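Local coordinates for protein glypican-1 (Homo sapiens, PDB 4YWT) that serves as a cell-surface proteoglycan core that bears heparan sulfate chains, through which it binds collagen and participates in Schwann cell myelination, at residues R168-L173 / N325-N330; N273-C278 / G397-E402; E426-G431 / N437-E442. The protein carries 3 engineered substitutions. All blocks are in the same frame, centred on the assembly; numbering follows the deposited sequence.

Contact 1: residues R168-L173 / N325-N330; sequences RLLERL and NALQDN
Leu327 carries CG anti to its backbone nitrogen (chi1 179°), a setting that turns its forked end toward two leucines of helix 158-177. Of these, Leu170 shares that first torsion, whereas Leu173, one turn further along the same helix, holds CG beside its own nitrogen (chi1 -77°) and aims its CB at the opposing segment. The two methyls of Leu327 divide the work. CD2 lies against Leu173, 3.6 Å from Leu173 CD1 and 3.9 Å from Leu173 CB, and this is the tighter half of the contact. CD1 meets the CD1 methyl of Leu170 at 4.1 Å, a looser touch made by the end of a side chain whose CB does not itself point at the partner. Leu327 thus spans two leucines three positions apart, one with each methyl, and in both pairs the side chains cross obliquely. A branched, wholly apolar side chain suits such a place, because each prong can reach a different neighbour and no polar atom has to be satisfied. The facing backbones stay well apart, with Leu170 CA 8.8 Å from Leu327 CA, and the side chains alone close the gap. Away from this seam, helix 158-177 carries a side-on salt bridge between Arg168 and Glu171, in which Arg168 NE donates to Glu171 OE1 at 2.9 Å. Around the leucines, Phe201 from a loop touches both Leu170 and Leu327, Leu334 of helix 331-334 does likewise, and Leu132 of helix 131-134 touches Leu173, so the leucines lie in an apolar cluster shared by helices 158-177, 316-328, 131-134 and 331-334.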
ATOM      1  N   ARG A 168     -29.758  17.367  21.950  1.00 44.33           N
ATOM      2  CA  ARG A 168     -30.316  18.568  21.335  1.00 46.78           C
ATOM      3  C   ARG A 168     -31.499  18.244  20.423  1.00 52.74           C
ATOM      4  O   ARG A 168     -32.498  18.973  20.405  1.00 52.30           O
ATOM      5  CB  ARG A 168     -29.234  19.314  20.552  1.00 44.71           C
ATOM      6  CG  ARG A 168     -27.970  19.622  21.350  1.00 52.62           C
ATOM      7  CD  ARG A 168     -28.207  20.659  22.448  1.00 55.14           C
ATOM      8  NE  ARG A 168     -28.773  20.080  23.664  1.00 55.92           N
ATOM      9  CZ  ARG A 168     -28.059  19.480  24.612  1.00 55.38           C
ATOM     10  NH1 ARG A 168     -26.744  19.378  24.492  1.00 52.77           N
ATOM     11  NH2 ARG A 168     -28.662  18.983  25.684  1.00 51.69           N
ATOM     12  N   LEU A 169     -31.390  17.148  19.678  1.00 47.81           N
ATOM     13  CA  LEU A 169     -32.467  16.741  18.782  1.00 48.15           C
ATOM     14  C   LEU A 169     -33.725  16.381  19.565  1.00 49.50           C
ATOM     15  O   LEU A 169     -34.833  16.702  19.144  1.00 45.46           O
ATOM     16  CB  LEU A 169     -32.043  15.561  17.910  1.00 44.36           C
ATOM     17  CG  LEU A 169     -33.076  15.167  16.852  1.00 41.55           C
ATOM     18  CD1 LEU A 169     -33.314  16.321  15.890  1.00 37.63           C
ATOM     19  CD2 LEU A 169     -32.649  13.915  16.103  1.00 44.35           C
ATOM     20  N   LEU A 170     -33.550  15.713  20.701  1.00 52.71           N
ATOM     21  CA  LEU A 170     -34.680  15.370  21.555  1.00 47.06           C
ATOM     22  C   LEU A 170     -35.326  16.639  22.099  1.00 51.62           C
ATOM     23  O   LEU A 170     -36.554  16.754  22.130  1.00 48.21           O
ATOM     24  CB  LEU A 170     -34.248  14.456  22.704  1.00 44.59           C
ATOM     25  CG  LEU A 170     -35.322  14.145  23.749  1.00 44.54           C
ATOM     26  CD1 LEU A 170     -36.525  13.469  23.108  1.00 45.52           C
ATOM     27  CD2 LEU A 170     -34.755  13.282  24.865  1.00 45.44           C
ATOM     28  N   GLU A 171     -34.491  17.590  22.518  1.00 55.56           N
ATOM     29  CA  GLU A 171     -34.995  18.889  22.964  1.00 53.96           C
ATOM     30  C   GLU A 171     -35.868  19.551  21.899  1.00 57.18           C
ATOM     31  O   GLU A 171     -37.047  19.841  22.137  1.00 61.44           O
ATOM     32  CB  GLU A 171     -33.841  19.825  23.331  1.00 55.77           C
ATOM     33  CG  GLU A 171     -32.965  19.339  24.470  1.00 58.22           C
ATOM     34  CD  GLU A 171     -31.852  20.316  24.801  1.00 62.85           C
ATOM     35  OE1 GLU A 171     -31.503  21.137  23.926  1.00 65.21           O
ATOM     36  OE2 GLU A 171     -31.329  20.265  25.934  1.00 65.65           O
ATOM     37  N   ARG A 172     -35.285  19.780  20.723  1.00 54.29           N
ATOM     38  CA  ARG A 172     -35.984  20.454  19.629  1.00 53.48           C
ATOM     39  C   ARG A 172     -37.263  19.730  19.208  1.00 51.83           C
ATOM     40  O   ARG A 172     -38.320  20.350  19.058  1.00 49.82           O
ATOM     41  CB  ARG A 172     -35.055  20.605  18.422  1.00 56.68           C
ATOM     42  CG  ARG A 172     -33.916  21.589  18.632  1.00 61.37           C
ATOM     43  CD  ARG A 172     -33.021  21.672  17.406  1.00 65.40           C
ATOM     44  NE  ARG A 172     -33.754  22.113  16.222  1.00 70.34           N
ATOM     45  CZ  ARG A 172     -33.961  23.386  15.901  1.00 73.20           C
ATOM     46  NH1 ARG A 172     -33.489  24.353  16.676  1.00 76.05           N
ATOM     47  NH2 ARG A 172     -34.638  23.692  14.802  1.00 71.64           N
ATOM     48  N   LEU A 173     -37.162  18.417  19.022  1.00 50.06           N
ATOM     49  CA  LEU A 173     -38.305  17.614  18.605  1.00 52.32           C
ATOM     50  C   LEU A 173     -39.425  17.649  19.640  1.00 55.33           C
ATOM     51  O   LEU A 173     -40.604  17.710  19.284  1.00 56.77           O
ATOM     52  CB  LEU A 173     -37.878  16.168  18.338  1.00 49.11           C
ATOM     53  CG  LEU A 173     -37.146  15.926  17.016  1.00 44.54           C
ATOM     54  CD1 LEU A 173     -36.673  14.487  16.910  1.00 38.03           C
ATOM     55  CD2 LEU A 173     -38.041  16.275  15.843  1.00 45.12           C
ATOM     56  N   ASN A 325     -38.919   7.506  13.781  1.00 47.29           N
ATOM     57  CA  ASN A 325     -40.123   6.677  13.840  1.00 50.28           C
ATOM     58  C   ASN A 325     -40.406   6.211  15.267  1.00 50.95           C
ATOM     59  O   ASN A 325     -41.537   6.322  15.767  1.00 53.20           O
ATOM     60  CB  ASN A 325     -39.993   5.465  12.916  1.00 52.07           C
ATOM     61  CG  ASN A 325     -40.496   5.740  11.512  1.00 59.46           C
ATOM     62  OD1 ASN A 325     -41.703   5.826  11.281  1.00 62.73           O
ATOM     63  ND2 ASN A 325     -39.575   5.872  10.565  1.00 57.25           N
ATOM     64  N   ALA A 326     -39.361   5.702  15.916  1.00 49.15           N
ATOM     65  CA  ALA A 326     -39.451   5.258  17.303  1.00 51.67           C
ATOM     66  C   ALA A 326     -39.958   6.373  18.214  1.00 53.48           C
ATOM     67  O   ALA A 326     -40.865   6.157  19.022  1.00 52.40           O
ATOM     68  CB  ALA A 326     -38.100   4.756  17.785  1.00 48.73           C
ATOM     69  N   LEU A 327     -39.376   7.564  18.075  1.00 52.38           N
ATOM     70  CA  LEU A 327     -39.805   8.710  18.871  1.00 53.05           C
ATOM     71  C   LEU A 327     -41.283   9.003  18.661  1.00 58.91           C
ATOM     72  O   LEU A 327     -42.031   9.193  19.624  1.00 59.04           O
ATOM     73  CB  LEU A 327     -38.987   9.956  18.535  1.00 50.89           C
ATOM     74  CG  LEU A 327     -39.437  11.178  19.342  1.00 53.13           C
ATOM     75  CD1 LEU A 327     -38.952  11.084  20.784  1.00 51.60           C
ATOM     76  CD2 LEU A 327     -38.989  12.477  18.699  1.00 49.89           C
ATOM     77  N   GLN A 328     -41.694   9.039  17.396  1.00 65.05           N
ATOM     78  CA  GLN A 328     -43.093   9.276  17.056  1.00 68.22           C
ATOM     79  C   GLN A 328     -44.024   8.284  17.735  1.00 73.45           C
ATOM     80  O   GLN A 328     -44.981   8.680  18.398  1.00 74.68           O
ATOM     81  CB  GLN A 328     -43.307   9.213  15.546  1.00 72.91           C
ATOM     82  CG  GLN A 328     -43.201  10.548  14.841  1.00 76.16           C
ATOM     83  CD  GLN A 328     -43.248  10.398  13.336  1.00 81.76           C
ATOM     84  OE1 GLN A 328     -42.990   9.319  12.801  1.00 83.64           O
ATOM     85  NE2 GLN A 328     -43.605  11.472  12.645  1.00 84.69           N
ATOM     86  N   ASP A 329     -43.746   6.994  17.575  1.00 76.03           N
ATOM     87  CA  ASP A 329     -44.622   5.982  18.159  1.00 81.76           C
ATOM     88  C   ASP A 329     -44.356   5.780  19.654  1.00 78.75           C
ATOM     89  O   ASP A 329     -44.939   4.894  20.281  1.00 82.50           O
ATOM     90  CB  ASP A 329     -44.489   4.661  17.404  1.00 90.03           C
ATOM     91  CG  ASP A 329     -45.014   4.753  15.984  1.00 96.63           C
ATOM     92  OD1 ASP A 329     -45.275   5.885  15.525  1.00 98.35           O
ATOM     93  OD2 ASP A 329     -45.183   3.700  15.333  1.00 99.61           O
ATOM     94  N   ASN A 330     -43.484   6.612  20.216  1.00 72.15           N
ATOM     95  CA  ASN A 330     -43.337   6.706  21.665  1.00 68.87           C
ATOM     96  C   ASN A 330     -43.663   8.108  22.179  1.00 61.51           C
ATOM     97  O   ASN A 330     -43.299   8.463  23.298  1.00 58.49           O
ATOM     98  CB  ASN A 330     -41.924   6.312  22.097  1.00 66.57           C
ATOM     99  CG  ASN A 330     -41.778   4.821  22.335  1.00 68.30           C
ATOM    100  OD1 ASN A 330     -42.494   4.013  21.743  1.00 70.86           O
ATOM    101  ND2 ASN A 330     -40.854   4.451  23.213  1.00 67.09           N
TER

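Contact 2: residues N273-C278 / G397-E402; sequences NVLKGC and GTLCSE
Leu275 and Leu399 meet with their side chains at about a right angle, and the CD1 methyl of Leu275 enters the angle between Leu399 and Cys400. That one methyl does nearly all the touching. It lies 3.7 Å from Leu399 CB, since Leu399 takes part by the root of its side chain rather than by its methyls, and 3.5 Å from Cys400 SG; behind it, Leu275 CG is 4.0 Å from the same sulfur. All three residues point their CB toward the opposite helix. In Leu275 the chain leaves with CG beside the backbone nitrogen (chi1 -67°) and then extends (chi2 -167°), carrying CD1 outward to the other helix. Cys400 likewise holds SG beside its own nitrogen, which turns the sulfur to the flank of the leucine. The helices are spaced for one layer of side chains, Leu275 CA standing 8.1 Å from Cys400 CA. Leucine fits here because its branched end lets one methyl touch two neighbouring residues at once, and the polarisable sulfur makes good van der Waals contact with a methyl. Leu84 of helix 70-129 and Pro396 also pack on Leu275, and Ala87 lies against Leu399, extending the apolar surroundings. The sulfur of Cys400 is bonded to Cys271, one turn before Leu275 on helix 268-278. Cys278, at the end of that helix, is tied in turn to Cys245. The Cys271-Cys400 disulfide thus ties the two helices covalently, while a buried leucine lays a methyl against its sulfur by dispersion, consistent with a disulfide kept in apolar surroundings.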
ATOM      1  N   ASN A 273      21.705 -14.114  -6.252  1.00 33.96           N
ATOM      2  CA  ASN A 273      22.629 -13.741  -5.188  1.00 34.05           C
ATOM      3  C   ASN A 273      23.109 -12.309  -5.370  1.00 34.23           C
ATOM      4  O   ASN A 273      23.204 -11.546  -4.401  1.00 33.96           O
ATOM      5  CB  ASN A 273      23.816 -14.699  -5.130  1.00 34.89           C
ATOM      6  CG  ASN A 273      23.602 -15.827  -4.143  1.00 35.38           C
ATOM      7  OD1 ASN A 273      22.519 -15.967  -3.576  1.00 37.34           O
ATOM      8  ND2 ASN A 273      24.633 -16.631  -3.924  1.00 35.48           N
ATOM      9  N   VAL A 274      23.390 -11.942  -6.618  1.00 34.84           N
ATOM     10  CA  VAL A 274      23.802 -10.575  -6.918  1.00 35.21           C
ATOM     11  C   VAL A 274      22.733  -9.566  -6.499  1.00 38.73           C
ATOM     12  O   VAL A 274      23.021  -8.621  -5.763  1.00 38.35           O
ATOM     13  CB  VAL A 274      24.109 -10.384  -8.414  1.00 44.33           C
ATOM     14  CG1 VAL A 274      24.349  -8.914  -8.721  1.00 36.54           C
ATOM     15  CG2 VAL A 274      25.311 -11.223  -8.820  1.00 46.04           C
ATOM     16  N   LEU A 275      21.501  -9.774  -6.952  1.00 33.80           N
ATOM     17  CA  LEU A 275      20.430  -8.827  -6.650  1.00 33.07           C
ATOM     18  C   LEU A 275      20.047  -8.836  -5.171  1.00 32.27           C
ATOM     19  O   LEU A 275      19.675  -7.801  -4.621  1.00 31.93           O
ATOM     20  CB  LEU A 275      19.199  -9.106  -7.514  1.00 32.75           C
ATOM     21  CG  LEU A 275      19.384  -8.832  -9.009  1.00 45.03           C
ATOM     22  CD1 LEU A 275      18.047  -8.830  -9.731  1.00 33.39           C
ATOM     23  CD2 LEU A 275      20.117  -7.516  -9.231  1.00 45.06           C
ATOM     24  N   LYS A 276      20.141  -9.997  -4.527  1.00 36.54           N
ATOM     25  CA  LYS A 276      19.920 -10.077  -3.086  1.00 33.23           C
ATOM     26  C   LYS A 276      20.983  -9.277  -2.350  1.00 32.50           C
ATOM     27  O   LYS A 276      20.716  -8.698  -1.298  1.00 32.69           O
ATOM     28  CB  LYS A 276      19.920 -11.527  -2.599  1.00 31.57           C
ATOM     29  CG  LYS A 276      18.573 -12.221  -2.727  1.00 32.64           C
ATOM     30  CD  LYS A 276      18.628 -13.643  -2.197  1.00 34.84           C
ATOM     31  CE  LYS A 276      17.275 -14.323  -2.311  1.00 39.25           C
ATOM     32  NZ  LYS A 276      17.142 -15.472  -1.372  1.00 42.50           N
ATOM     33  N   GLY A 277      22.189  -9.251  -2.908  1.00 38.10           N
ATOM     34  CA  GLY A 277      23.243  -8.412  -2.370  1.00 37.59           C
ATOM     35  C   GLY A 277      22.927  -6.940  -2.566  1.00 37.56           C
ATOM     36  O   GLY A 277      23.082  -6.133  -1.650  1.00 39.32           O
ATOM     37  N   CYS A 278      22.468  -6.596  -3.764  1.00 36.24           N
ATOM     38  CA  CYS A 278      22.176  -5.209  -4.113  1.00 33.85           C
ATOM     39  C   CYS A 278      20.943  -4.663  -3.399  1.00 38.03           C
ATOM     40  O   CYS A 278      20.895  -3.487  -3.041  1.00 33.14           O
ATOM     41  CB  CYS A 278      21.982  -5.072  -5.625  1.00 40.57           C
ATOM     42  SG  CYS A 278      23.443  -5.457  -6.612  1.00 60.38           S
ATOM     43  N   GLY A 397      14.090 -12.267  -7.565  1.00 41.34           N
ATOM     44  CA  GLY A 397      13.546 -13.362  -8.346  1.00 31.34           C
ATOM     45  C   GLY A 397      12.843 -12.903  -9.608  1.00 42.66           C
ATOM     46  O   GLY A 397      13.065 -13.454 -10.685  1.00 40.60           O
ATOM     47  N   THR A 398      11.998 -11.885  -9.481  1.00 45.11           N
ATOM     48  CA  THR A 398      11.237 -11.383 -10.619  1.00 46.83           C
ATOM     49  C   THR A 398      12.116 -10.592 -11.582  1.00 46.88           C
ATOM     50  O   THR A 398      11.984 -10.726 -12.800  1.00 47.30           O
ATOM     51  CB  THR A 398      10.059 -10.497 -10.168  1.00 44.09           C
ATOM     52  OG1 THR A 398      10.559  -9.289  -9.581  1.00 51.24           O
ATOM     53  CG2 THR A 398       9.188 -11.235  -9.162  1.00 42.15           C
ATOM     54  N   LEU A 399      13.012  -9.771 -11.041  1.00 42.74           N
ATOM     55  CA  LEU A 399      13.912  -8.987 -11.882  1.00 46.06           C
ATOM     56  C   LEU A 399      14.850  -9.889 -12.679  1.00 41.96           C
ATOM     57  O   LEU A 399      15.183  -9.590 -13.825  1.00 41.68           O
ATOM     58  CB  LEU A 399      14.723  -7.999 -11.042  1.00 44.87           C
ATOM     59  CG  LEU A 399      13.999  -6.711 -10.654  1.00 47.06           C
ATOM     60  CD1 LEU A 399      14.908  -5.801  -9.842  1.00 43.81           C
ATOM     61  CD2 LEU A 399      13.487  -5.997 -11.895  1.00 46.58           C
ATOM     62  N   CYS A 400      15.272 -10.991 -12.067  1.00 44.11           N
ATOM     63  CA  CYS A 400      16.118 -11.963 -12.748  1.00 48.14           C
ATOM     64  C   CYS A 400      15.322 -12.758 -13.775  1.00 54.19           C
ATOM     65  O   CYS A 400      15.776 -12.964 -14.901  1.00 53.05           O
ATOM     66  CB  CYS A 400      16.764 -12.916 -11.741  1.00 50.81           C
ATOM     67  SG  CYS A 400      18.138 -12.206 -10.816  1.00 51.31           S
ATOM     68  N   SER A 401      14.135 -13.201 -13.375  1.00 54.97           N
ATOM     69  CA  SER A 401      13.290 -14.022 -14.236  1.00 58.83           C
ATOM     70  C   SER A 401      12.852 -13.278 -15.492  1.00 67.78           C
ATOM     71  O   SER A 401      12.767 -13.866 -16.572  1.00 70.15           O
ATOM     72  CB  SER A 401      12.059 -14.507 -13.468  1.00 58.51           C
ATOM     73  OG  SER A 401      11.164 -15.199 -14.321  1.00 61.56           O
ATOM     74  N   GLU A 402      12.582 -11.986 -15.351  1.00 68.42           N
ATOM     75  CA  GLU A 402      12.028 -11.207 -16.454  1.00 75.24           C
ATOM     76  C   GLU A 402      13.081 -10.700 -17.438  1.00 81.21           C
ATOM     77  O   GLU A 402      12.883 -10.768 -18.651  1.00 84.39           O
ATOM     78  CB  GLU A 402      11.228 -10.022 -15.908  1.00 74.26           C
ATOM     79  CG  GLU A 402       9.860 -10.399 -15.363  1.00 77.43           C
ATOM     80  CD  GLU A 402       9.090  -9.203 -14.832  1.00 81.29           C
ATOM     81  OE1 GLU A 402       9.710  -8.138 -14.623  1.00 82.30           O
ATOM     82  OE2 GLU A 402       7.864  -9.328 -14.626  1.00 81.01           O
TER

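Contact 3: residues E426-G431 / N437-E442; sequences EVMGDG and NNPEVE
Neither segment forms regular helix or strand: 426-431 runs extended through Met428 while 437-442 curls into a turn beside it, and the two backbones come nearest where Met428 CA stands 6.8 Å from Asn438 CA. Met428 carries the contact. Its chain bends at both its second and third torsions, laying the sulfur over the backbone of the turn, with SD 3.8 Å from Asn438 CA and 4.2 Å from the ring carbon CD of Pro439. Closer to its root, Met428 CG sits 3.9 Å from Asn438 ND2 and lies over one face of the asparagine's amide. A flexible, unbranched methionine is apt here, since it can follow an uneven surface made of backbone and proline ring. Asn438 shapes that surface. With CG anti to its backbone nitrogen (chi1 -168°), the side chain folds back so that OD1 takes two backbone N-H groups: Glu440 N at 3.0 Å, lying in the carbonyl plane, and Val441 N at 3.1 Å, well above that plane but nearly straight at its hydrogen (170°). The first bond defines an Asx turn and the second completes an Asx motif. Asparagine suits the position because its carbonyl and amide serve different partners, ND2 donating to Gln435 OE1 and to Asn273 O. Pro439, directly after it, has a ring that restricts its own phi, as suits a turn. The loop lies between strand 420-421 and helix 450-471 and rests on helix 268-278: Asn273 bonds the backbone of Glu426 and Met428, Val427 packs against Asn273 and Lys276, and Glu440 lies on Tyr270 of that helix.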
ATOM      1  N   GLU A 426      25.082 -21.540  -3.037  1.00 58.37           N
ATOM      2  CA  GLU A 426      23.696 -21.493  -2.585  1.00 58.75           C
ATOM      3  C   GLU A 426      23.131 -20.082  -2.648  1.00 46.97           C
ATOM      4  O   GLU A 426      23.860 -19.104  -2.475  1.00 38.07           O
ATOM      5  CB  GLU A 426      23.580 -22.021  -1.152  1.00 66.37           C
ATOM      6  CG  GLU A 426      23.105 -23.461  -1.035  1.00 72.85           C
ATOM      7  CD  GLU A 426      21.691 -23.667  -1.549  1.00 75.15           C
ATOM      8  OE1 GLU A 426      20.942 -22.674  -1.675  1.00 75.37           O
ATOM      9  OE2 GLU A 426      21.327 -24.829  -1.826  1.00 77.11           O
ATOM     10  N   VAL A 427      21.829 -19.983  -2.897  1.00 38.55           N
ATOM     11  CA  VAL A 427      21.148 -18.699  -2.859  1.00 45.34           C
ATOM     12  C   VAL A 427      21.094 -18.189  -1.424  1.00 46.52           C
ATOM     13  O   VAL A 427      20.722 -18.923  -0.509  1.00 47.23           O
ATOM     14  CB  VAL A 427      19.720 -18.787  -3.433  1.00 43.67           C
ATOM     15  CG1 VAL A 427      19.073 -17.409  -3.462  1.00 39.63           C
ATOM     16  CG2 VAL A 427      19.750 -19.386  -4.830  1.00 43.62           C
ATOM     17  N   MET A 428      21.482 -16.934  -1.231  1.00 45.04           N
ATOM     18  CA  MET A 428      21.482 -16.322   0.090  1.00 49.48           C
ATOM     19  C   MET A 428      20.068 -16.108   0.611  1.00 52.40           C
ATOM     20  O   MET A 428      19.106 -16.101  -0.156  1.00 44.20           O
ATOM     21  CB  MET A 428      22.229 -14.986   0.064  1.00 52.80           C
ATOM     22  CG  MET A 428      23.691 -15.076  -0.361  1.00 60.95           C
ATOM     23  SD  MET A 428      24.821 -15.530   0.975  1.00 51.70           S
ATOM     24  CE  MET A 428      24.750 -17.320   0.934  1.00 64.02           C
ATOM     25  N   GLY A 429      19.949 -15.954   1.925  1.00 51.41           N
ATOM     26  CA  GLY A 429      18.694 -15.556   2.528  1.00 31.56           C
ATOM     27  C   GLY A 429      18.425 -14.089   2.244  1.00 41.98           C
ATOM     28  O   GLY A 429      19.253 -13.400   1.648  1.00 31.20           O
ATOM     29  N   ASP A 430      17.268 -13.607   2.680  1.00 42.29           N
ATOM     30  CA  ASP A 430      16.866 -12.228   2.429  1.00 42.21           C
ATOM     31  C   ASP A 430      17.225 -11.310   3.592  1.00 36.58           C
ATOM     32  O   ASP A 430      17.194 -11.721   4.752  1.00 41.35           O
ATOM     33  CB  ASP A 430      15.365 -12.153   2.149  1.00 45.02           C
ATOM     34  CG  ASP A 430      14.914 -13.180   1.131  1.00 53.39           C
ATOM     35  OD1 ASP A 430      15.308 -13.062  -0.049  1.00 55.86           O
ATOM     36  OD2 ASP A 430      14.163 -14.103   1.510  1.00 54.11           O
ATOM     37  N   GLY A 431      17.582 -10.070   3.274  1.00 35.14           N
ATOM     38  CA  GLY A 431      17.873  -9.077   4.293  1.00 35.32           C
ATOM     39  C   GLY A 431      19.344  -8.733   4.404  1.00 34.12           C
ATOM     40  O   GLY A 431      20.205  -9.513   4.001  1.00 31.61           O
ATOM     41  N   ASN A 437      28.002 -12.862   4.185  1.00 40.55           N
ATOM     42  CA  ASN A 437      28.793 -13.865   3.474  1.00 45.62           C
ATOM     43  C   ASN A 437      28.591 -13.922   1.957  1.00 46.49           C
ATOM     44  O   ASN A 437      29.132 -14.812   1.302  1.00 50.49           O
ATOM     45  CB  ASN A 437      28.528 -15.248   4.068  1.00 48.34           C
ATOM     46  CG  ASN A 437      29.191 -15.431   5.418  1.00 49.82           C
ATOM     47  OD1 ASN A 437      30.149 -14.733   5.748  1.00 45.14           O
ATOM     48  ND2 ASN A 437      28.686 -16.376   6.204  1.00 53.68           N
ATOM     49  N   ASN A 438      27.797 -13.005   1.404  1.00 42.31           N
ATOM     50  CA  ASN A 438      27.464 -13.041  -0.022  1.00 45.39           C
ATOM     51  C   ASN A 438      28.716 -13.031  -0.901  1.00 44.53           C
ATOM     52  O   ASN A 438      29.492 -12.076  -0.880  1.00 43.10           O
ATOM     53  CB  ASN A 438      26.557 -11.857  -0.380  1.00 35.73           C
ATOM     54  CG  ASN A 438      25.927 -11.985  -1.762  1.00 40.29           C
ATOM     55  OD1 ASN A 438      26.579 -12.374  -2.731  1.00 45.89           O
ATOM     56  ND2 ASN A 438      24.646 -11.647  -1.856  1.00 34.43           N
ATOM     57  N   PRO A 439      28.909 -14.105  -1.682  1.00 37.68           N
ATOM     58  CA  PRO A 439      30.109 -14.303  -2.505  1.00 54.43           C
ATOM     59  C   PRO A 439      30.221 -13.315  -3.663  1.00 53.96           C
ATOM     60  O   PRO A 439      31.325 -12.904  -4.019  1.00 39.93           O
ATOM     61  CB  PRO A 439      29.941 -15.733  -3.029  1.00 38.79           C
ATOM     62  CG  PRO A 439      28.467 -15.958  -3.031  1.00 37.72           C
ATOM     63  CD  PRO A 439      27.945 -15.209  -1.836  1.00 37.09           C
ATOM     64  N   GLU A 440      29.086 -12.962  -4.256  1.00 38.15           N
ATOM     65  CA  GLU A 440      29.072 -12.072  -5.410  1.00 43.12           C
ATOM     66  C   GLU A 440      29.181 -10.599  -5.030  1.00 38.75           C
ATOM     67  O   GLU A 440      29.887  -9.831  -5.682  1.00 47.60           O
ATOM     68  CB  GLU A 440      27.808 -12.312  -6.234  1.00 37.72           C
ATOM     69  CG  GLU A 440      27.550 -13.784  -6.541  1.00 37.69           C
ATOM     70  CD  GLU A 440      28.788 -14.523  -7.033  1.00 38.82           C
ATOM     71  OE1 GLU A 440      29.608 -13.923  -7.761  1.00 39.68           O
ATOM     72  OE2 GLU A 440      28.941 -15.713  -6.688  1.00 38.93           O
ATOM     73  N   VAL A 441      28.472 -10.209  -3.977  1.00 43.70           N
ATOM     74  CA  VAL A 441      28.465  -8.822  -3.532  1.00 48.60           C
ATOM     75  C   VAL A 441      28.986  -8.726  -2.108  1.00 51.22           C
ATOM     76  O   VAL A 441      28.556  -9.479  -1.235  1.00 52.22           O
ATOM     77  CB  VAL A 441      27.051  -8.210  -3.588  1.00 46.09           C
ATOM     78  CG1 VAL A 441      27.119  -6.698  -3.423  1.00 47.18           C
ATOM     79  CG2 VAL A 441      26.356  -8.582  -4.885  1.00 45.45           C
ATOM     80  N   GLU A 442      29.894  -7.792  -1.857  1.00 53.51           N
ATOM     81  CA  GLU A 442      30.386  -7.617  -0.501  1.00 58.38           C
ATOM     82  C   GLU A 442      29.662  -6.445   0.135  1.00 55.80           C
ATOM     83  O   GLU A 442      29.857  -5.286  -0.235  1.00 56.25           O
ATOM     84  CB  GLU A 442      31.902  -7.411  -0.476  1.00 69.29           C
ATOM     85  CG  GLU A 442      32.638  -8.518   0.269  1.00 76.32           C
ATOM     86  CD  GLU A 442      34.140  -8.321   0.299  1.00 86.15           C
ATOM     87  OE1 GLU A 442      34.853  -9.097  -0.370  1.00 88.78           O
ATOM     88  OE2 GLU A 442      34.606  -7.396   0.997  1.00 90.42           O
TER

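How the contacts relate
Contact 1 lies at one end of the elongated, mainly helical core protein, and contacts 2 and 3 lie together on the other side of the chain's centre, with the centres of contacts 1 and 2 about 66 Å apart. Along the chain, contacts 1 and 2 interleave, as 273-278 falls between 168-173 and 325-330, so the polypeptide travels the length of the molecule more than once. Contact 3 follows both. It touches contact 2, their centres about 11 Å apart, and both involve helix 268-278: helix 391-404 packs on it in contact 2, and the late loop lies along it in contact 3, so this helix links the two.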